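Local coordinates for RxLR effector protein 54 (Phytophthora infestans, PDB 5L7S) that binds the host autophagy protein ATG8CL through a C-terminal ATG8 interacting motif and stimulates autophagosome formation in the infected plant cell, at residues Asp69-Leu74 with Asp139-Phe144. Sequence-based numbering, arbitrary orientation.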
ATOM      1  N   ASP A  69       6.336   8.613 -12.010  1.00 85.21           N
ATOM      2  CA  ASP A  69       7.749   8.221 -12.177  1.00 86.58           C
ATOM      3  C   ASP A  69       8.578   8.761 -11.014  1.00 85.15           C
ATOM      4  O   ASP A  69       9.339   8.015 -10.385  1.00 86.85           O
ATOM      5  CB  ASP A  69       8.349   8.760 -13.491  1.00 89.97           C
ATOM      6  CG  ASP A  69       7.821   8.059 -14.739  1.00 92.35           C
ATOM      7  OD1 ASP A  69       7.330   6.912 -14.654  1.00 91.83           O
ATOM      8  OD2 ASP A  69       7.911   8.672 -15.826  1.00 95.41           O
ATOM      9  N   ILE A  70       8.407  10.052 -10.726  1.00 79.77           N
ATOM     10  CA  ILE A  70       9.098  10.697  -9.612  1.00 77.35           C
ATOM     11  C   ILE A  70       8.671  10.088  -8.278  1.00 74.84           C
ATOM     12  O   ILE A  70       9.521   9.772  -7.454  1.00 77.42           O
ATOM     13  CB  ILE A  70       8.872  12.228  -9.590  1.00 78.72           C
ATOM     14  CG1 ILE A  70       9.536  12.887 -10.808  1.00 80.43           C
ATOM     15  CG2 ILE A  70       9.433  12.851  -8.312  1.00 79.35           C
ATOM     16  CD1 ILE A  70       8.985  14.260 -11.146  1.00 80.14           C
ATOM     17  N   TYR A  71       7.366   9.928  -8.067  1.00 74.18           N
ATOM     18  CA  TYR A  71       6.855   9.431  -6.784  1.00 74.24           C
ATOM     19  C   TYR A  71       7.349   8.022  -6.477  1.00 75.18           C
ATOM     20  O   TYR A  71       7.851   7.759  -5.383  1.00 75.74           O
ATOM     21  CB  TYR A  71       5.323   9.462  -6.741  1.00 71.74           C
ATOM     22  CG  TYR A  71       4.736   9.176  -5.367  1.00 70.62           C
ATOM     23  CD1 TYR A  71       4.903  10.077  -4.317  1.00 70.52           C
ATOM     24  CD2 TYR A  71       4.011   8.008  -5.117  1.00 71.73           C
ATOM     25  CE1 TYR A  71       4.370   9.824  -3.058  1.00 72.51           C
ATOM     26  CE2 TYR A  71       3.473   7.745  -3.860  1.00 72.73           C
ATOM     27  CZ  TYR A  71       3.654   8.655  -2.832  1.00 74.05           C
ATOM     28  OH  TYR A  71       3.120   8.405  -1.583  1.00 76.25           O
ATOM     29  N   TYR A  72       7.221   7.124  -7.443  1.00 75.51           N
ATOM     30  CA  TYR A  72       7.546   5.724  -7.201  1.00 77.10           C
ATOM     31  C   TYR A  72       9.055   5.450  -7.146  1.00 78.45           C
ATOM     32  O   TYR A  72       9.474   4.515  -6.465  1.00 82.65           O
ATOM     33  CB  TYR A  72       6.802   4.817  -8.191  1.00 76.54           C
ATOM     34  CG  TYR A  72       5.314   4.726  -7.876  1.00 76.90           C
ATOM     35  CD1 TYR A  72       4.877   4.161  -6.679  1.00 76.52           C
ATOM     36  CD2 TYR A  72       4.344   5.214  -8.761  1.00 76.98           C
ATOM     37  CE1 TYR A  72       3.529   4.076  -6.371  1.00 77.20           C
ATOM     38  CE2 TYR A  72       2.989   5.130  -8.459  1.00 75.27           C
ATOM     39  CZ  TYR A  72       2.588   4.561  -7.260  1.00 75.97           C
ATOM     40  OH  TYR A  72       1.256   4.462  -6.932  1.00 76.67           O
ATOM     41  N   LEU A  73       9.864   6.272  -7.813  1.00 79.34           N
ATOM     42  CA  LEU A  73      11.329   6.204  -7.662  1.00 81.36           C
ATOM     43  C   LEU A  73      11.766   6.561  -6.238  1.00 79.75           C
ATOM     44  O   LEU A  73      12.601   5.876  -5.641  1.00 80.05           O
ATOM     45  CB  LEU A  73      12.025   7.147  -8.652  1.00 82.48           C
ATOM     46  CG  LEU A  73      13.562   7.199  -8.634  1.00 84.61           C
ATOM     47  CD1 LEU A  73      14.159   5.867  -9.068  1.00 85.32           C
ATOM     48  CD2 LEU A  73      14.067   8.333  -9.517  1.00 86.50           C
ATOM     49  N   LEU A  74      11.208   7.647  -5.716  1.00 77.63           N
ATOM     50  CA  LEU A  74      11.545   8.132  -4.383  1.00 76.96           C
ATOM     51  C   LEU A  74      10.937   7.267  -3.285  1.00 79.74           C
ATOM     52  O   LEU A  74      11.506   7.166  -2.192  1.00 81.19           O
ATOM     53  CB  LEU A  74      11.078   9.576  -4.209  1.00 75.76           C
ATOM     54  CG  LEU A  74      11.691  10.612  -5.149  1.00 75.33           C
ATOM     55  CD1 LEU A  74      10.896  11.903  -5.081  1.00 76.66           C
ATOM     56  CD2 LEU A  74      13.150  10.866  -4.805  1.00 76.88           C
ATOM     57  N   ASP A 139       0.058  -0.227   1.481  1.00 85.77           N
ATOM     58  CA  ASP A 139      -0.916   0.190   2.514  1.00 91.77           C
ATOM     59  C   ASP A 139      -0.590   1.477   3.299  1.00 92.90           C
ATOM     60  O   ASP A 139      -1.418   1.919   4.097  1.00 99.31           O
ATOM     61  CB  ASP A 139      -1.260  -0.959   3.490  1.00 97.18           C
ATOM     62  CG  ASP A 139      -0.044  -1.532   4.219  1.00103.62           C
ATOM     63  OD1 ASP A 139       1.108  -1.214   3.843  1.00104.22           O
ATOM     64  OD2 ASP A 139      -0.253  -2.316   5.173  1.00109.19           O
ATOM     65  N   ASP A 140       0.583   2.073   3.083  1.00 90.21           N
ATOM     66  CA  ASP A 140       0.901   3.392   3.637  1.00 89.93           C
ATOM     67  C   ASP A 140       0.758   4.543   2.634  1.00 86.38           C
ATOM     68  O   ASP A 140       0.823   5.705   3.040  1.00 87.79           O
ATOM     69  CB  ASP A 140       2.317   3.394   4.229  1.00 94.89           C
ATOM     70  CG  ASP A 140       2.456   2.462   5.430  1.00101.71           C
ATOM     71  OD1 ASP A 140       1.499   2.343   6.232  1.00104.73           O
ATOM     72  OD2 ASP A 140       3.536   1.851   5.579  1.00105.53           O
ATOM     73  N   THR A 141       0.557   4.245   1.347  1.00 82.63           N
ATOM     74  CA  THR A 141       0.479   5.301   0.335  1.00 83.38           C
ATOM     75  C   THR A 141      -0.913   5.940   0.335  1.00 85.32           C
ATOM     76  O   THR A 141      -1.914   5.222   0.399  1.00 85.12           O
ATOM     77  CB  THR A 141       0.813   4.809  -1.095  1.00 82.32           C
ATOM     78  OG1 THR A 141      -0.210   3.930  -1.576  1.00 81.56           O
ATOM     79  CG2 THR A 141       2.153   4.096  -1.122  1.00 82.73           C
ATOM     80  N   PRO A 142      -0.983   7.288   0.266  1.00 87.51           N
ATOM     81  CA  PRO A 142      -2.289   7.946   0.170  1.00 86.63           C
ATOM     82  C   PRO A 142      -3.111   7.523  -1.049  1.00 86.35           C
ATOM     83  O   PRO A 142      -4.324   7.378  -0.931  1.00 88.34           O
ATOM     84  CB  PRO A 142      -1.932   9.440   0.099  1.00 87.54           C
ATOM     85  CG  PRO A 142      -0.503   9.490  -0.301  1.00 86.95           C
ATOM     86  CD  PRO A 142       0.114   8.273   0.303  1.00 86.69           C
ATOM     87  N   MET A 143      -2.460   7.315  -2.192  1.00 86.48           N
ATOM     88  CA  MET A 143      -3.156   6.886  -3.411  1.00 87.05           C
ATOM     89  C   MET A 143      -3.872   5.542  -3.251  1.00 86.42           C
ATOM     90  O   MET A 143      -4.937   5.339  -3.835  1.00 85.33           O
ATOM     91  CB  MET A 143      -2.199   6.834  -4.606  1.00 88.40           C
ATOM     92  CG  MET A 143      -1.733   8.202  -5.074  1.00 91.03           C
ATOM     93  SD  MET A 143      -1.084   8.173  -6.753  1.00 95.61           S
ATOM     94  CE  MET A 143       0.538   7.463  -6.480  1.00 99.98           C
ATOM     95  N   PHE A 144      -3.297   4.634  -2.466  1.00 86.42           N
ATOM     96  CA  PHE A 144      -3.962   3.372  -2.149  1.00 86.86           C
ATOM     97  C   PHE A 144      -5.224   3.627  -1.329  1.00 88.03           C
ATOM     98  O   PHE A 144      -6.285   3.107  -1.664  1.00 92.28           O
ATOM     99  CB  PHE A 144      -3.031   2.428  -1.392  1.00 86.50           C
ATOM    100  CG  PHE A 144      -3.682   1.135  -0.988  1.00 84.61           C
ATOM    101  CD1 PHE A 144      -4.098   0.223  -1.953  1.00 83.78           C
ATOM    102  CD2 PHE A 144      -3.890   0.829   0.356  1.00 83.68           C
ATOM    103  CE1 PHE A 144      -4.703  -0.969  -1.586  1.00 83.52           C
ATOM    104  CE2 PHE A 144      -4.492  -0.364   0.728  1.00 82.34           C
ATOM    105  CZ  PHE A 144      -4.900  -1.264  -0.245  1.00 82.26           C
TER
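Met143 CE rests against both Tyr71 and Tyr72, which reach out from consecutive positions of helix 67-75; the methyl lies oblique to each ring, beside the pair rather than inserted between the rings. The methionine chain bends at the last torsion (chi3 -77°), which sets CE 3.8 Å from Tyr71 CD2 and 3.6 Å from Tyr72 CZ. The two encounters differ in direction: Met143 meets Tyr72 tip to tip, whereas its chain passes alongside Tyr71, the two running in opposing directions. Methionine suits this place because its flexible thioether chain can bend to lay an apolar methyl against two rings at once. The tyrosines diverge at their first torsion, Tyr71 having CG anti to its backbone N (chi1 -171°); even so, Tyr71 CD2 sits 4.1 Å above the plane of the Tyr72 ring, over its centre. Helix 67-75 is assigned to the second of the five tandem WY-domains and helix 142-155 to the third, so the buried contact probably joins neighbouring repeats. Tyrosine supplies a long apolar ring that spans the interface and a polar tip: Tyr72 OH is hydrogen-bonded to the backbone O of Leu129, and Tyr71 OH meets Pro142 tip to tip, 3.6 Å from its CD. Leu83 and Phe87 of helix 80-91 pack against Tyr71. Proline fits the first turn of helix 142-155, where an amide hydrogen is not needed for the helical bonding pattern. Just before it, Thr141 is the N-cap, its OG1 accepting from Phe144 N at 3.3 Å with an N-H...O angle of 146°, and the same hydroxyl also bonds Leu138 O.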